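Local coordinates for protein 433aa long hypothetical phosphoribosylglycinamide formyl transferase (PDB 2DWC) that belongs to the ATP-grasp family, carries a PurT-type C-terminal region, and binds adenosine-5'-diphosphate in a pocket, at residues Met301-Leu304 and Ala305-Pro309; His317-Val321 and Leu322-Ile326; Gly328-Asp332 and Gly333-Phe337; Lys401-Ala404 and Glu405-His409. All blocks are in the same frame, centred on the assembly; numbering follows the deposited sequence.

Contact 1 (Met301-Leu304 and Ala305-Pro309); sequences MVTL and ASHPP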
loop_
_atom_site.group_PDB
_atom_site.type_symbol
_atom_site.label_atom_id
_atom_site.label_comp_id
_atom_site.label_asym_id
_atom_site.label_seq_id
_atom_site.Cartn_x
_atom_site.Cartn_y
_atom_site.Cartn_z
ATOM N N MET B 301 4.082 -7.874 -10.123
ATOM C CA MET B 301 3.306 -6.711 -9.663
ATOM C C MET B 301 1.831 -7.051 -9.573
ATOM O O MET B 301 1.095 -6.407 -8.858
ATOM C CB MET B 301 3.532 -5.474 -10.553
ATOM C CG MET B 301 4.855 -4.740 -10.186
ATOM S SD MET B 301 4.996 -3.172 -11.109
ATOM C CE MET B 301 5.688 -3.720 -12.662
ATOM N N VAL B 302 1.394 -8.086 -10.283
ATOM C CA VAL B 302 -0.021 -8.477 -10.148
ATOM C C VAL B 302 -0.398 -8.765 -8.676
ATOM O O VAL B 302 -1.544 -8.527 -8.252
ATOM C CB VAL B 302 -0.321 -9.707 -11.027
ATOM C CG1 VAL B 302 0.474 -10.927 -10.565
ATOM C CG2 VAL B 302 -1.845 -10.009 -10.968
ATOM N N THR B 303 0.573 -9.216 -7.870
ATOM C CA THR B 303 0.287 -9.524 -6.471
ATOM C C THR B 303 -0.071 -8.304 -5.606
ATOM O O THR B 303 -0.544 -8.449 -4.478
ATOM C CB THR B 303 1.413 -10.334 -5.804
ATOM O OG1 THR B 303 2.612 -9.550 -5.766
ATOM C CG2 THR B 303 1.648 -11.652 -6.594
ATOM N N LEU B 304 0.112 -7.100 -6.169
ATOM C CA LEU B 304 -0.326 -5.877 -5.492
ATOM C C LEU B 304 -1.861 -5.958 -5.406
ATOM O O LEU B 304 -2.484 -5.319 -4.559
ATOM C CB LEU B 304 0.046 -4.669 -6.354
ATOM C CG LEU B 304 1.555 -4.433 -6.360
ATOM C CD1 LEU B 304 1.880 -3.277 -7.348
ATOM C CD2 LEU B 304 2.029 -4.049 -4.931
ATOM N N ALA B 305 -2.480 -6.734 -6.298
ATOM C CA ALA B 305 -3.943 -6.839 -6.207
ATOM C C ALA B 305 -4.448 -8.258 -5.905
ATOM O O ALA B 305 -5.491 -8.421 -5.262
ATOM C CB ALA B 305 -4.606 -6.319 -7.507
ATOM N N SER B 306 -3.735 -9.271 -6.389
ATOM C CA SER B 306 -4.191 -10.663 -6.184
ATOM C C SER B 306 -3.828 -11.238 -4.834
ATOM O O SER B 306 -4.418 -12.217 -4.413
ATOM C CB SER B 306 -3.647 -11.547 -7.302
ATOM O OG SER B 306 -2.238 -11.470 -7.304
ATOM N N HIS B 307 -2.824 -10.677 -4.153
ATOM C CA HIS B 307 -2.533 -11.124 -2.802
ATOM C C HIS B 307 -3.181 -10.166 -1.814
ATOM O O HIS B 307 -3.460 -9.011 -2.164
ATOM C CB HIS B 307 -1.023 -11.156 -2.535
ATOM C CG HIS B 307 -0.345 -12.370 -3.099
ATOM N ND1 HIS B 307 0.970 -12.669 -2.832
ATOM C CD2 HIS B 307 -0.780 -13.319 -3.968
ATOM C CE1 HIS B 307 1.323 -13.749 -3.515
ATOM N NE2 HIS B 307 0.279 -14.165 -4.212
ATOM N N PRO B 308 -3.388 -10.607 -0.559
ATOM C CA PRO B 308 -4.004 -9.743 0.458
ATOM C C PRO B 308 -3.060 -8.611 0.902
ATOM O O PRO B 308 -1.882 -8.630 0.605
ATOM C CB PRO B 308 -4.380 -10.725 1.575
ATOM C CG PRO B 308 -3.471 -11.897 1.403
ATOM C CD PRO B 308 -3.161 -11.989 -0.073
ATOM N N PRO B 309 -3.589 -7.583 1.598
ATOM C CA PRO B 309 -2.745 -6.479 2.034
ATOM C C PRO B 309 -1.566 -6.927 2.896
ATOM O O PRO B 309 -1.688 -7.833 3.733
ATOM C CB PRO B 309 -3.726 -5.561 2.779
ATOM C CG PRO B 309 -4.810 -6.461 3.203
ATOM C CD PRO B 309 -4.979 -7.429 2.081
HETATM O O HOH W 1 -0.911 -7.056 -1.817
HETATM O O HOH W 2 -3.348 -5.744 -1.660
#

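Contact 2 (His317-Val321 and Leu322-Ile326); sequences HLRAV and LGLPI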
loop_
_atom_site.group_PDB
_atom_site.type_symbol
_atom_site.label_atom_id
_atom_site.label_comp_id
_atom_site.label_asym_id
_atom_site.label_seq_id
_atom_site.Cartn_x
_atom_site.Cartn_y
_atom_site.Cartn_z
ATOM N N HIS B 317 8.916 -10.413 0.183
ATOM C CA HIS B 317 10.378 -10.291 0.147
ATOM C C HIS B 317 10.873 -9.584 1.396
ATOM O O HIS B 317 11.819 -10.023 2.035
ATOM C CB HIS B 317 10.793 -9.457 -1.084
ATOM C CG HIS B 317 12.248 -9.525 -1.426
ATOM N ND1 HIS B 317 12.931 -10.712 -1.595
ATOM C CD2 HIS B 317 13.134 -8.536 -1.700
ATOM C CE1 HIS B 317 14.170 -10.454 -1.978
ATOM N NE2 HIS B 317 14.324 -9.138 -2.050
ATOM N N LEU B 318 10.269 -8.439 1.712
ATOM C CA LEU B 318 10.718 -7.670 2.872
ATOM C C LEU B 318 10.631 -8.494 4.168
ATOM O O LEU B 318 11.555 -8.511 4.992
ATOM C CB LEU B 318 9.872 -6.396 3.018
ATOM C CG LEU B 318 10.244 -5.556 4.247
ATOM C CD1 LEU B 318 11.659 -4.987 4.075
ATOM C CD2 LEU B 318 9.228 -4.419 4.413
ATOM N N ARG B 319 9.493 -9.138 4.365
ATOM C CA ARG B 319 9.347 -9.944 5.580
ATOM C C ARG B 319 10.411 -11.027 5.622
ATOM O O ARG B 319 11.071 -11.230 6.644
ATOM C CB ARG B 319 7.928 -10.562 5.631
ATOM C CG ARG B 319 6.873 -9.465 6.028
ATOM C CD ARG B 319 5.452 -9.933 5.835
ATOM N NE ARG B 319 5.121 -11.010 6.759
ATOM C CZ ARG B 319 4.044 -11.036 7.563
ATOM N NH1 ARG B 319 3.177 -10.040 7.593
ATOM N NH2 ARG B 319 3.808 -12.110 8.327
ATOM N N ALA B 320 10.583 -11.709 4.504
ATOM C CA ALA B 320 11.548 -12.803 4.481
ATOM C C ALA B 320 12.941 -12.293 4.848
ATOM O O ALA B 320 13.605 -12.904 5.675
ATOM C CB ALA B 320 11.617 -13.467 3.074
ATOM N N VAL B 321 13.381 -11.177 4.244
ATOM C CA VAL B 321 14.763 -10.724 4.502
ATOM C C VAL B 321 15.036 -10.007 5.814
ATOM O O VAL B 321 16.214 -9.809 6.186
ATOM C CB VAL B 321 15.341 -9.912 3.287
ATOM C CG1 VAL B 321 15.108 -10.694 2.000
ATOM C CG2 VAL B 321 14.685 -8.517 3.184
ATOM N N LEU B 322 13.971 -9.647 6.533
ATOM C CA LEU B 322 14.091 -9.072 7.869
ATOM C C LEU B 322 14.082 -10.254 8.883
ATOM O O LEU B 322 14.311 -10.038 10.072
ATOM C CB LEU B 322 12.901 -8.145 8.186
ATOM C CG LEU B 322 13.006 -6.790 7.461
ATOM C CD1 LEU B 322 11.752 -5.957 7.773
ATOM C CD2 LEU B 322 14.302 -6.095 7.915
ATOM N N GLY B 323 13.841 -11.470 8.376
ATOM C CA GLY B 323 13.777 -12.671 9.234
ATOM C C GLY B 323 12.398 -12.864 9.871
ATOM O O GLY B 323 12.249 -13.650 10.798
ATOM N N LEU B 324 11.365 -12.198 9.353
ATOM C CA LEU B 324 10.017 -12.332 9.923
ATOM C C LEU B 324 9.329 -13.549 9.289
ATOM O O LEU B 324 9.680 -14.008 8.191
ATOM C CB LEU B 324 9.191 -11.061 9.627
ATOM C CG LEU B 324 9.782 -9.833 10.333
ATOM C CD1 LEU B 324 9.117 -8.536 9.755
ATOM C CD2 LEU B 324 9.561 -9.884 11.828
ATOM N N PRO B 325 8.293 -14.062 9.959
ATOM C CA PRO B 325 7.568 -15.208 9.423
ATOM C C PRO B 325 6.561 -14.782 8.344
ATOM O O PRO B 325 6.216 -13.589 8.190
ATOM C CB PRO B 325 6.861 -15.784 10.661
ATOM C CG PRO B 325 6.658 -14.609 11.525
ATOM C CD PRO B 325 7.905 -13.768 11.350
ATOM N N ILE B 326 6.109 -15.769 7.584
ATOM C CA ILE B 326 5.089 -15.550 6.559
ATOM C C ILE B 326 4.115 -16.735 6.688
ATOM O O ILE B 326 4.515 -17.910 6.523
ATOM C CB ILE B 326 5.680 -15.600 5.144
ATOM C CG1 ILE B 326 6.648 -14.404 4.944
ATOM C CG2 ILE B 326 4.519 -15.627 4.112
ATOM C CD1 ILE B 326 7.517 -14.491 3.627
HETATM O O HOH W 3 12.172 -14.815 7.290
#

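Contact 3 (Gly328-Asp332 and Gly333-Phe337); sequences GEWVD and GYRLF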
loop_
_atom_site.group_PDB
_atom_site.type_symbol
_atom_site.label_atom_id
_atom_site.label_comp_id
_atom_site.label_asym_id
_atom_site.label_seq_id
_atom_site.Cartn_x
_atom_site.Cartn_y
_atom_site.Cartn_z
ATOM N N GLY B 328 1.419 -19.587 5.907
ATOM C CA GLY B 328 1.167 -20.339 4.689
ATOM C C GLY B 328 0.141 -21.446 4.939
ATOM O O GLY B 328 -0.349 -21.613 6.058
ATOM N N GLU B 329 -0.190 -22.201 3.900
ATOM C CA GLU B 329 -1.152 -23.293 4.044
ATOM C C GLU B 329 -0.540 -24.577 3.457
ATOM O O GLU B 329 -0.209 -24.624 2.295
ATOM C CB GLU B 329 -2.436 -22.933 3.294
ATOM C CG GLU B 329 -3.600 -23.863 3.533
ATOM C CD GLU B 329 -4.760 -23.597 2.587
ATOM O OE1 GLU B 329 -5.849 -24.183 2.813
ATOM O OE2 GLU B 329 -4.581 -22.815 1.618
ATOM N N TRP B 330 -0.402 -25.624 4.256
ATOM C CA TRP B 330 0.157 -26.856 3.708
ATOM C C TRP B 330 -0.859 -27.609 2.853
ATOM O O TRP B 330 -2.015 -27.769 3.237
ATOM C CB TRP B 330 0.660 -27.760 4.828
ATOM C CG TRP B 330 1.922 -27.282 5.418
ATOM C CD1 TRP B 330 2.071 -26.459 6.506
ATOM C CD2 TRP B 330 3.235 -27.565 4.941
ATOM N NE1 TRP B 330 3.400 -26.221 6.732
ATOM C CE2 TRP B 330 4.141 -26.887 5.790
ATOM C CE3 TRP B 330 3.738 -28.323 3.873
ATOM C CZ2 TRP B 330 5.530 -26.949 5.612
ATOM C CZ3 TRP B 330 5.119 -28.385 3.693
ATOM C CH2 TRP B 330 6.000 -27.700 4.564
ATOM N N VAL B 331 -0.428 -28.041 1.676
ATOM C CA VAL B 331 -1.283 -28.786 0.755
ATOM C C VAL B 331 -0.439 -29.795 -0.021
ATOM O O VAL B 331 0.502 -29.422 -0.732
ATOM C CB VAL B 331 -1.969 -27.880 -0.278
ATOM C CG1 VAL B 331 -2.826 -28.722 -1.206
ATOM C CG2 VAL B 331 -2.812 -26.818 0.402
ATOM N N ASP B 332 -0.756 -31.077 0.133
ATOM C CA ASP B 332 -0.041 -32.124 -0.590
ATOM C C ASP B 332 1.473 -32.014 -0.472
ATOM O O ASP B 332 2.196 -32.239 -1.450
ATOM C CB ASP B 332 -0.400 -32.109 -2.085
ATOM C CG ASP B 332 -1.905 -32.145 -2.346
ATOM O OD1 ASP B 332 -2.654 -32.666 -1.491
ATOM O OD2 ASP B 332 -2.344 -31.665 -3.420
ATOM N N GLY B 333 1.956 -31.667 0.714
ATOM C CA GLY B 333 3.389 -31.563 0.911
ATOM C C GLY B 333 4.024 -30.241 0.502
ATOM O O GLY B 333 5.243 -30.090 0.610
ATOM N N TYR B 334 3.224 -29.306 -0.006
ATOM C CA TYR B 334 3.750 -27.992 -0.385
ATOM C C TYR B 334 3.134 -26.916 0.510
ATOM O O TYR B 334 1.925 -26.939 0.799
ATOM C CB TYR B 334 3.445 -27.673 -1.861
ATOM C CG TYR B 334 4.343 -28.382 -2.863
ATOM C CD1 TYR B 334 3.840 -29.416 -3.667
ATOM C CD2 TYR B 334 5.718 -28.067 -2.961
ATOM C CE1 TYR B 334 4.674 -30.138 -4.529
ATOM C CE2 TYR B 334 6.563 -28.780 -3.832
ATOM C CZ TYR B 334 6.035 -29.819 -4.604
ATOM O OH TYR B 334 6.866 -30.563 -5.421
ATOM N N ARG B 335 3.974 -25.990 0.977
ATOM C CA ARG B 335 3.514 -24.887 1.805
ATOM C C ARG B 335 3.137 -23.810 0.767
ATOM O O ARG B 335 4.000 -23.266 0.067
ATOM C CB ARG B 335 4.642 -24.388 2.722
ATOM C CG ARG B 335 4.158 -23.611 3.953
ATOM C CD ARG B 335 5.349 -23.105 4.788
ATOM N NE ARG B 335 5.020 -22.429 6.062
ATOM C CZ ARG B 335 4.693 -21.138 6.199
ATOM N NH1 ARG B 335 4.625 -20.332 5.116
ATOM N NH2 ARG B 335 4.478 -20.642 7.428
ATOM N N LEU B 336 1.830 -23.566 0.626
ATOM C CA LEU B 336 1.347 -22.616 -0.354
ATOM C C LEU B 336 0.968 -21.289 0.269
ATOM O O LEU B 336 0.723 -21.187 1.466
ATOM C CB LEU B 336 0.104 -23.191 -1.100
ATOM C CG LEU B 336 0.302 -24.563 -1.784
ATOM C CD1 LEU B 336 -0.937 -24.874 -2.619
ATOM C CD2 LEU B 336 1.532 -24.554 -2.675
ATOM N N PHE B 337 0.928 -20.256 -0.569
ATOM C CA PHE B 337 0.502 -18.934 -0.106
ATOM C C PHE B 337 -0.830 -18.675 -0.846
ATOM O O PHE B 337 -0.863 -18.483 -2.049
ATOM C CB PHE B 337 1.521 -17.855 -0.473
ATOM C CG PHE B 337 1.221 -16.549 0.210
ATOM C CD1 PHE B 337 1.555 -16.385 1.541
ATOM C CD2 PHE B 337 0.446 -15.577 -0.426
ATOM C CE1 PHE B 337 1.113 -15.284 2.262
ATOM C CE2 PHE B 337 -0.004 -14.467 0.276
ATOM C CZ PHE B 337 0.321 -14.316 1.617
#

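Contact 4 (Lys401-Ala404 and Glu405-His409); sequences KRKA and EMVAH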
loop_
_atom_site.group_PDB
_atom_site.type_symbol
_atom_site.label_atom_id
_atom_site.label_comp_id
_atom_site.label_asym_id
_atom_site.label_seq_id
_atom_site.Cartn_x
_atom_site.Cartn_y
_atom_site.Cartn_z
ATOM N N LYS B 401 -7.630 -9.765 -16.957
ATOM C CA LYS B 401 -6.630 -9.524 -18.010
ATOM C C LYS B 401 -7.137 -8.510 -19.034
ATOM O O LYS B 401 -6.440 -7.544 -19.387
ATOM C CB LYS B 401 -6.274 -10.830 -18.766
ATOM C CG LYS B 401 -5.588 -11.886 -17.941
ATOM C CD LYS B 401 -5.531 -13.214 -18.676
ATOM C CE LYS B 401 -4.697 -13.131 -19.968
ATOM N NZ LYS B 401 -4.661 -14.471 -20.650
ATOM N N ARG B 402 -8.363 -8.718 -19.530
ATOM C CA ARG B 402 -8.896 -7.796 -20.528
ATOM C C ARG B 402 -9.117 -6.423 -19.934
ATOM O O ARG B 402 -8.871 -5.413 -20.593
ATOM C CB ARG B 402 -10.215 -8.322 -21.132
ATOM C CG ARG B 402 -10.012 -9.369 -22.228
ATOM C CD ARG B 402 -11.360 -9.754 -22.906
ATOM N NE ARG B 402 -12.369 -10.195 -21.930
ATOM C CZ ARG B 402 -12.578 -11.460 -21.560
ATOM N NH1 ARG B 402 -11.861 -12.453 -22.085
ATOM N NH2 ARG B 402 -13.495 -11.729 -20.644
ATOM N N LYS B 403 -9.568 -6.364 -18.686
ATOM C CA LYS B 403 -9.797 -5.067 -18.073
ATOM C C LYS B 403 -8.521 -4.238 -17.827
ATOM O O LYS B 403 -8.521 -3.013 -18.080
ATOM C CB LYS B 403 -10.536 -5.257 -16.781
ATOM C CG LYS B 403 -10.898 -3.991 -16.091
ATOM C CD LYS B 403 -11.841 -4.311 -14.954
ATOM C CE LYS B 403 -13.274 -4.485 -15.460
ATOM N NZ LYS B 403 -14.236 -4.551 -14.328
ATOM N N ALA B 404 -7.463 -4.888 -17.331
ATOM C CA ALA B 404 -6.191 -4.182 -17.115
ATOM C C ALA B 404 -5.705 -3.637 -18.452
ATOM O O ALA B 404 -5.230 -2.514 -18.552
ATOM C CB ALA B 404 -5.118 -5.137 -16.501
ATOM N N GLU B 405 -5.798 -4.452 -19.500
ATOM C CA GLU B 405 -5.399 -3.972 -20.823
ATOM C C GLU B 405 -6.219 -2.767 -21.274
ATOM O O GLU B 405 -5.668 -1.772 -21.793
ATOM C CB GLU B 405 -5.544 -5.089 -21.858
ATOM C CG GLU B 405 -5.094 -4.690 -23.236
ATOM C CD GLU B 405 -5.290 -5.829 -24.224
ATOM O OE1 GLU B 405 -6.277 -6.585 -24.073
ATOM O OE2 GLU B 405 -4.465 -5.959 -25.150
ATOM N N MET B 406 -7.547 -2.830 -21.097
ATOM C CA MET B 406 -8.394 -1.732 -21.499
ATOM C C MET B 406 -8.062 -0.445 -20.737
ATOM O O MET B 406 -7.995 0.618 -21.333
ATOM C CB MET B 406 -9.870 -2.117 -21.305
ATOM C CG MET B 406 -10.819 -0.953 -21.446
ATOM S SD MET B 406 -12.551 -1.452 -21.247
ATOM C CE MET B 406 -12.757 -1.545 -19.396
ATOM N N VAL B 407 -7.868 -0.546 -19.422
ATOM C CA VAL B 407 -7.514 0.630 -18.606
ATOM C C VAL B 407 -6.165 1.220 -19.058
ATOM O O VAL B 407 -6.033 2.440 -19.242
ATOM C CB VAL B 407 -7.466 0.251 -17.085
ATOM C CG1 VAL B 407 -6.887 1.436 -16.242
ATOM C CG2 VAL B 407 -8.891 -0.058 -16.597
ATOM N N ALA B 408 -5.169 0.376 -19.282
ATOM C CA ALA B 408 -3.883 0.905 -19.728
ATOM C C ALA B 408 -4.020 1.634 -21.054
ATOM O O ALA B 408 -3.426 2.697 -21.253
ATOM C CB ALA B 408 -2.852 -0.212 -19.859
ATOM N N HIS B 409 -4.777 1.047 -21.979
ATOM C CA HIS B 409 -4.952 1.665 -23.287
ATOM C C HIS B 409 -5.752 2.970 -23.300
ATOM O O HIS B 409 -5.732 3.676 -24.299
ATOM C CB HIS B 409 -5.544 0.640 -24.265
ATOM C CG HIS B 409 -4.576 -0.438 -24.651
ATOM N ND1 HIS B 409 -4.958 -1.577 -25.334
ATOM C CD2 HIS B 409 -3.239 -0.548 -24.459
ATOM C CE1 HIS B 409 -3.898 -2.339 -25.543
ATOM N NE2 HIS B 409 -2.843 -1.739 -25.024
#

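Contact 1 (Met301-Leu304 and Ala305-Pro309)
Thr303 and His307, one turn apart at the end of the short helix 303-306, form the tightly packed part of this helix terminus. The methyl CG2 of Thr303 stands over the centre of the imidazole, 3.7 Å from the centroid of the His307 ring and 10° off its normal, a CH-pi contact. Threonine suits the place because it offers a methyl and a hydroxyl at once: with OG1 lodged between the backbone N and the carbonyl carbon (chi1 64°), the hydroxyl bonds to Gly300 O and Glu313 N while CG2 serves the ring. The imidazole is held through ND1, bonded to Phe311 O. In the backbone, Val302 O accepts from two amides, Ala305 N at 2.8 Å and Ser306 N at 3.0 Å, and His307 N closes the last turn on Thr303 O. The small side chain of Ala305 lets the turn sit against strands 343-349 and 386-393, and Ser306 OG is hydrogen-bonded to Gln247 OE1.

The other side is looser and wetter. Leu304 is partly exposed. At the subunit boundary Ala305 packs on Pro309 of the second subunit, and Pro309 on Leu304 of the second subunit. Waters fill in where the chain leaves the helix. One lies 3.0 Å from Thr303 O and 3.0 Å from Pro308 O. A second sits 3.1 Å from Leu304 O, with a weaker link to His307 O.

Contact 2 (His317-Val321 and Leu322-Ile326)
A Schellman motif ends helix 313-322, bringing Gly323 and Leu324 back onto Ala320 and Arg319. Gly323 N bonds to Ala320 O at 3.1 Å, and Leu324 N to Arg319 O at 2.9 Å. Gly323 has a positive phi of 84°, which glycine adopts more easily than other residues. A water ties the turn further by donating to Ala320 O at 2.9 Å and to Leu324 O at 2.8 Å.

Beyond the turn, Arg319 reaches along the departing chain and grips one carbonyl side-on: NE lies 3.1 Å and NH2 2.8 Å from Pro325 O. Arginine suits the place because these two nitrogens can both donate to one oxygen. The oxygen is close to the guanidinium plane. NE approaches in the carbonyl plane, whereas NH2 stands above it, and a bend at chi3 (67°) brings the head to this carbonyl. Arg319 also packs on Thr372 of the second subunit. Apolar side chains complete the contact: CD1 of Leu318 meets CD1 of Leu322 at 3.8 Å, and Ile326 passes obliquely across Arg319, its CG1 4.1 Å from Arg319 CB. Two returning amides and a positive-phi glycine are typical of a Schellman C-cap.

Contact 3 (Gly328-Asp332 and Gly333-Phe337)
Glu329-Leu336 and Val331-Tyr334 are the hydrogen-bonded antiparallel pairs of a two-stranded hairpin, with the non-hydrogen-bonded pair Trp330-Arg335 between them. The short strands are markedly twisted, their directions 133° apart. Glu329 N reaches Leu336 O at 2.8 Å, and Val331 N reaches Tyr334 O at 2.7 Å, each answered by a bond in the reverse sense. A type I' turn joins the strands: Asp332 tolerates its positive phi, and at Gly333 a side chain would jam against the preceding carbonyl.

Trp330 and Arg335 share one face. The arginine's aliphatic chain runs over one face of the indole, CB standing 3.8 Å from the centroid of the Trp330 six-membered ring and 5° off its normal. An extended chain carries the guanidinium past the ring, the two planes 85° apart, so methylenes rather than the charged head cover the indole. Gly328 N lies over a face of that head, where lack of a side chain leaves it room. On the other face, Leu336 CD1 touches Val331 CB at 3.9 Å.

Arg335 NH1 bonds to Thr228 OG1 on the parallel neighbour, strand 225-238, whose Phe229 shares backbone bonds with Arg335 and Phe337. Tyr334 and Leu336 face helix 253-270, touching Arg257 and Tyr260 respectively.

Contact 4 (Lys401-Ala404 and Glu405-His409)
Lys403 and Val407 meet across one helical turn, where Val407 N bonds to Lys403 O at 2.9 Å. Val407 has CG1 anti to its backbone nitrogen (chi1 172°), which places CG2 beside that nitrogen and only 3.3 Å from Lys403 O. The branched side chain thus lies close against the preceding turn. Three further bonds repeat the pattern: Glu405 N to Lys401 O at 3.2 Å, Met406 N to Arg402 O at 2.9 Å and Ala408 N to Ala404 O at 3.0 Å. All four are fairly straight, with the donor tilted about 20-26° from the carbonyl plane. CB of Glu405 (3.6 Å) and CB of Met406 (3.5 Å) both lie near Arg402 O.

This is the regular i to i+4 ladder of an alpha-helix, here helix 397-409, laid as an amphipathic layer against a beta-sheet in the PurT-type C-terminal region. The buried face is built of small or branched apolar residues that allow a close approach: Ala404 packs on His346 and Ala392, Ala408 on His346 and Ala390, and Val407 on Ala371 and Val373 of strand 371-375.

Longer side chains border this face. Lys403 runs out from the helix to give NZ a bond to Pro369 O, its side chain touching Val368 and Asn370. Lys401 makes a cation-pi contact with Trp246. At the other end the His409 ring meets His346 edge-to-face, while one of its own faces lies over Glu405 O. Arg402 and Met406 are exposed, though Met406 also touches Val368.

Contacts 1, 2 and 3 follow one another along the chain and converge on a shared patch. Contact 1 meets contact 3 where His307 CE1 lies 3.7 Å from Phe337 CD2. Contact 2 meets contact 3 through a probable hydrogen bond between Ile326 O and Arg335 NH1 (2.8 Å) and through Ile326 CG2 packing on Phe337. Contacts 1 and 2 do not touch, their nearest atoms about 7 Å apart, but both reach the second subunit. Contact 4 stands apart, its nearest atoms about 8 Å from contact 1, 18 Å from contact 3 and 22 Å from contact 2. No residue of the four contacts is among those lining the adenosine-5'-diphosphate pocket, such as Lys162, Glu202 and Asn290.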